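Local coordinates for RagB/SusD domain protein (Flavobacterium johnsoniae, PDB 5J5U), which binds chitin as the SusD homologue of a chitin-utilization locus, probably at the outer membrane, at residues Met194-Glu198 / Glu346-Trp352. Residues are numbered along the deposited sequence.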
ATOM      1  N   MET A 194      11.220   6.939   5.105  1.00 20.96           N
ATOM      2  CA  MET A 194      11.626   5.583   5.466  1.00 15.41           C
ATOM      3  C   MET A 194      11.931   4.778   4.212  1.00 17.45           C
ATOM      4  O   MET A 194      12.838   3.933   4.216  1.00 16.86           O
ATOM      5  CB  MET A 194      10.564   4.895   6.323  1.00 13.93           C
ATOM      6  CG  MET A 194      10.415   5.542   7.719  1.00 25.09           C
ATOM      7  SD  MET A 194      11.954   5.796   8.665  1.00 27.25           S
ATOM      8  CE  MET A 194      12.390   7.415   8.161  1.00 26.05           C
ATOM      9  N   ARG A 195      11.220   5.061   3.122  1.00 15.07           N
ATOM     10  CA  ARG A 195      11.426   4.225   1.945  1.00 19.88           C
ATOM     11  C   ARG A 195      12.860   4.380   1.387  1.00 14.40           C
ATOM     12  O   ARG A 195      13.380   3.454   0.779  1.00 16.86           O
ATOM     13  CB  ARG A 195      10.376   4.520   0.866  1.00 12.30           C
ATOM     14  CG  ARG A 195      10.311   3.426  -0.194  1.00 15.36           C
ATOM     15  CD  ARG A 195       8.873   3.153  -0.606  1.00 17.03           C
ATOM     16  NE  ARG A 195       8.087   2.590   0.490  1.00 13.04           N
ATOM     17  CZ  ARG A 195       6.779   2.757   0.611  1.00 15.69           C
ATOM     18  NH1 ARG A 195       6.127   3.453  -0.310  1.00 13.53           N
ATOM     19  NH2 ARG A 195       6.120   2.224   1.639  1.00 18.44           N
ATOM     20  N   ILE A 196      13.494   5.531   1.588  1.00 12.05           N
ATOM     21  CA  ILE A 196      14.884   5.693   1.144  1.00 18.07           C
ATOM     22  C   ILE A 196      15.930   5.530   2.243  1.00 18.65           C
ATOM     23  O   ILE A 196      17.037   6.046   2.117  1.00 20.77           O
ATOM     24  CB  ILE A 196      15.117   7.057   0.463  1.00 17.23           C
ATOM     25  CG1 ILE A 196      14.766   8.198   1.421  1.00 17.34           C
ATOM     26  CG2 ILE A 196      14.326   7.137  -0.838  1.00 13.05           C
ATOM     27  CD1 ILE A 196      15.100   9.562   0.885  1.00 20.27           C
ATOM     28  N   SER A 197      15.600   4.783   3.293  1.00 19.77           N
ATOM     29  CA  SER A 197      16.511   4.604   4.423  1.00 20.12           C
ATOM     30  C   SER A 197      17.760   3.836   4.003  1.00 22.60           C
ATOM     31  O   SER A 197      18.848   4.103   4.504  1.00 22.23           O
ATOM     32  CB  SER A 197      15.819   3.864   5.575  1.00 17.18           C
ATOM     33  OG  SER A 197      15.471   2.547   5.185  1.00 17.74           O
ATOM     34  N   GLU A 198      17.600   2.898   3.071  1.00 19.41           N
ATOM     35  CA  GLU A 198      18.707   2.053   2.656  1.00 23.89           C
ATOM     36  C   GLU A 198      19.584   2.733   1.619  1.00 21.57           C
ATOM     37  O   GLU A 198      20.807   2.524   1.592  1.00 27.42           O
ATOM     38  CB  GLU A 198      18.195   0.715   2.114  1.00 21.16           C
ATOM     39  CG  GLU A 198      17.317  -0.032   3.088  1.00 18.48           C
ATOM     40  CD  GLU A 198      17.878  -0.028   4.512  1.00 25.43           C
ATOM     41  OE1 GLU A 198      18.788  -0.833   4.826  1.00 24.12           O
ATOM     42  OE2 GLU A 198      17.396   0.788   5.332  1.00 29.93           O
ATOM     43  N   GLU A 346      10.411   2.554  13.704  1.00 22.81           N
ATOM     44  CA  GLU A 346      11.650   2.236  12.996  1.00 24.44           C
ATOM     45  C   GLU A 346      12.663   3.392  13.004  1.00 25.64           C
ATOM     46  O   GLU A 346      13.855   3.173  13.225  1.00 26.85           O
ATOM     47  CB  GLU A 346      11.378   1.813  11.550  1.00 25.28           C
ATOM     48  CG  GLU A 346      12.677   1.509  10.788  1.00 22.45           C
ATOM     49  CD  GLU A 346      12.470   1.058   9.344  1.00 19.08           C
ATOM     50  OE1 GLU A 346      11.325   1.093   8.846  1.00 23.15           O
ATOM     51  OE2 GLU A 346      13.471   0.691   8.704  1.00 17.76           O
ATOM     52  N   ALA A 347      12.204   4.615  12.773  1.00 25.93           N
ATOM     53  CA  ALA A 347      13.103   5.767  12.816  1.00 31.22           C
ATOM     54  C   ALA A 347      13.717   5.947  14.225  1.00 33.43           C
ATOM     55  O   ALA A 347      14.893   6.286  14.361  1.00 28.17           O
ATOM     56  CB  ALA A 347      12.377   7.027  12.380  1.00 23.36           C
ATOM     57  N   ALA A 348      12.908   5.726  15.258  1.00 29.08           N
ATOM     58  CA  ALA A 348      13.373   5.789  16.638  1.00 31.76           C
ATOM     59  C   ALA A 348      14.492   4.800  16.873  1.00 29.32           C
ATOM     60  O   ALA A 348      15.527   5.156  17.427  1.00 26.16           O
ATOM     61  CB  ALA A 348      12.230   5.508  17.605  1.00 31.30           C
ATOM     62  N   TYR A 349      14.277   3.557  16.439  1.00 30.92           N
ATOM     63  CA  TYR A 349      15.277   2.507  16.597  1.00 29.36           C
ATOM     64  C   TYR A 349      16.585   2.836  15.896  1.00 34.80           C
ATOM     65  O   TYR A 349      17.632   2.285  16.228  1.00 35.69           O
ATOM     66  CB  TYR A 349      14.742   1.180  16.061  1.00 33.67           C
ATOM     67  CG  TYR A 349      15.790   0.100  15.976  1.00 35.54           C
ATOM     68  CD1 TYR A 349      16.176  -0.605  17.101  1.00 41.51           C
ATOM     69  CD2 TYR A 349      16.403  -0.204  14.774  1.00 36.30           C
ATOM     70  CE1 TYR A 349      17.144  -1.586  17.030  1.00 36.76           C
ATOM     71  CE2 TYR A 349      17.369  -1.183  14.695  1.00 38.51           C
ATOM     72  CZ  TYR A 349      17.731  -1.870  15.829  1.00 39.41           C
ATOM     73  OH  TYR A 349      18.688  -2.849  15.759  1.00 47.99           O
ATOM     74  N   ARG A 350      16.515   3.715  14.906  1.00 34.07           N
ATOM     75  CA  ARG A 350      17.697   4.164  14.185  1.00 34.47           C
ATOM     76  C   ARG A 350      18.295   5.425  14.803  1.00 34.71           C
ATOM     77  O   ARG A 350      19.324   5.918  14.351  1.00 38.95           O
ATOM     78  CB  ARG A 350      17.358   4.414  12.717  1.00 32.09           C
ATOM     79  CG  ARG A 350      17.021   3.162  11.925  1.00 33.30           C
ATOM     80  CD  ARG A 350      16.400   3.536  10.591  1.00 27.80           C
ATOM     81  NE  ARG A 350      16.035   2.360   9.812  1.00 28.54           N
ATOM     82  CZ  ARG A 350      16.806   1.833   8.875  1.00 24.48           C
ATOM     83  NH1 ARG A 350      17.986   2.383   8.613  1.00 25.88           N
ATOM     84  NH2 ARG A 350      16.394   0.769   8.202  1.00 26.58           N
ATOM     85  N   GLY A 351      17.633   5.962  15.817  1.00 33.73           N
ATOM     86  CA  GLY A 351      18.099   7.180  16.447  1.00 31.30           C
ATOM     87  C   GLY A 351      17.843   8.409  15.601  1.00 38.84           C
ATOM     88  O   GLY A 351      18.494   9.443  15.778  1.00 35.50           O
ATOM     89  N   TRP A 352      16.920   8.292  14.654  1.00 34.69           N
ATOM     90  CA  TRP A 352      16.617   9.398  13.755  1.00 27.77           C
ATOM     91  C   TRP A 352      15.644  10.414  14.365  1.00 29.00           C
ATOM     92  O   TRP A 352      15.747  11.606  14.103  1.00 34.52           O
ATOM     93  CB  TRP A 352      16.054   8.856  12.445  1.00 28.25           C
ATOM     94  CG  TRP A 352      17.065   8.114  11.606  1.00 36.96           C
ATOM     95  CD1 TRP A 352      18.390   7.917  11.892  1.00 35.33           C
ATOM     96  CD2 TRP A 352      16.839   7.510  10.322  1.00 32.70           C
ATOM     97  NE1 TRP A 352      18.998   7.212  10.874  1.00 27.77           N
ATOM     98  CE2 TRP A 352      18.072   6.956   9.898  1.00 31.35           C
ATOM     99  CE3 TRP A 352      15.717   7.385   9.489  1.00 29.92           C
ATOM    100  CZ2 TRP A 352      18.210   6.280   8.683  1.00 28.50           C
ATOM    101  CZ3 TRP A 352      15.859   6.713   8.280  1.00 28.14           C
ATOM    102  CH2 TRP A 352      17.102   6.169   7.891  1.00 25.92           C
TER
HETATM  103  O   HOH W   1      19.580  -0.140   6.989  1.00 27.27           O
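Met194 lays its thioether against the rim of the Trp352 indole, with CE 3.5 Å from CZ3 of Trp352. Met194 SD lies 5.1 Å from the centroid of the Trp352 six-membered ring, in an oblique Met-aromatic contact. SD of Met194 also packs on CB of Ala347, at 3.9 Å. Ser197 CB meets the ring edge at Trp352 CH2, 3.5 Å away. A charged layer borders this apolar patch. Arg350 NH2 forms hydrogen-bonded salt bridges with Glu346 OE2 and Glu198 OE2, each at 3.0 Å; the bond to Glu198 links the two segments. Ser197 OG donates to Glu198 OE2 at 2.6 Å and lies over one face of the guanidinium. Glu346 OE1 makes a salt bridge with Arg424, which also hydrogen-bonds Ser197 OG, so the network extends into helix 415-425. Gly351, with positive phi, ends helix 337-349 in a Schellman motif, and the chain turns to bring Trp352 against Met194 and helix 201-214. The contact thus joins two helix C-termini in the helical, TPR-related scaffold of the SusD family.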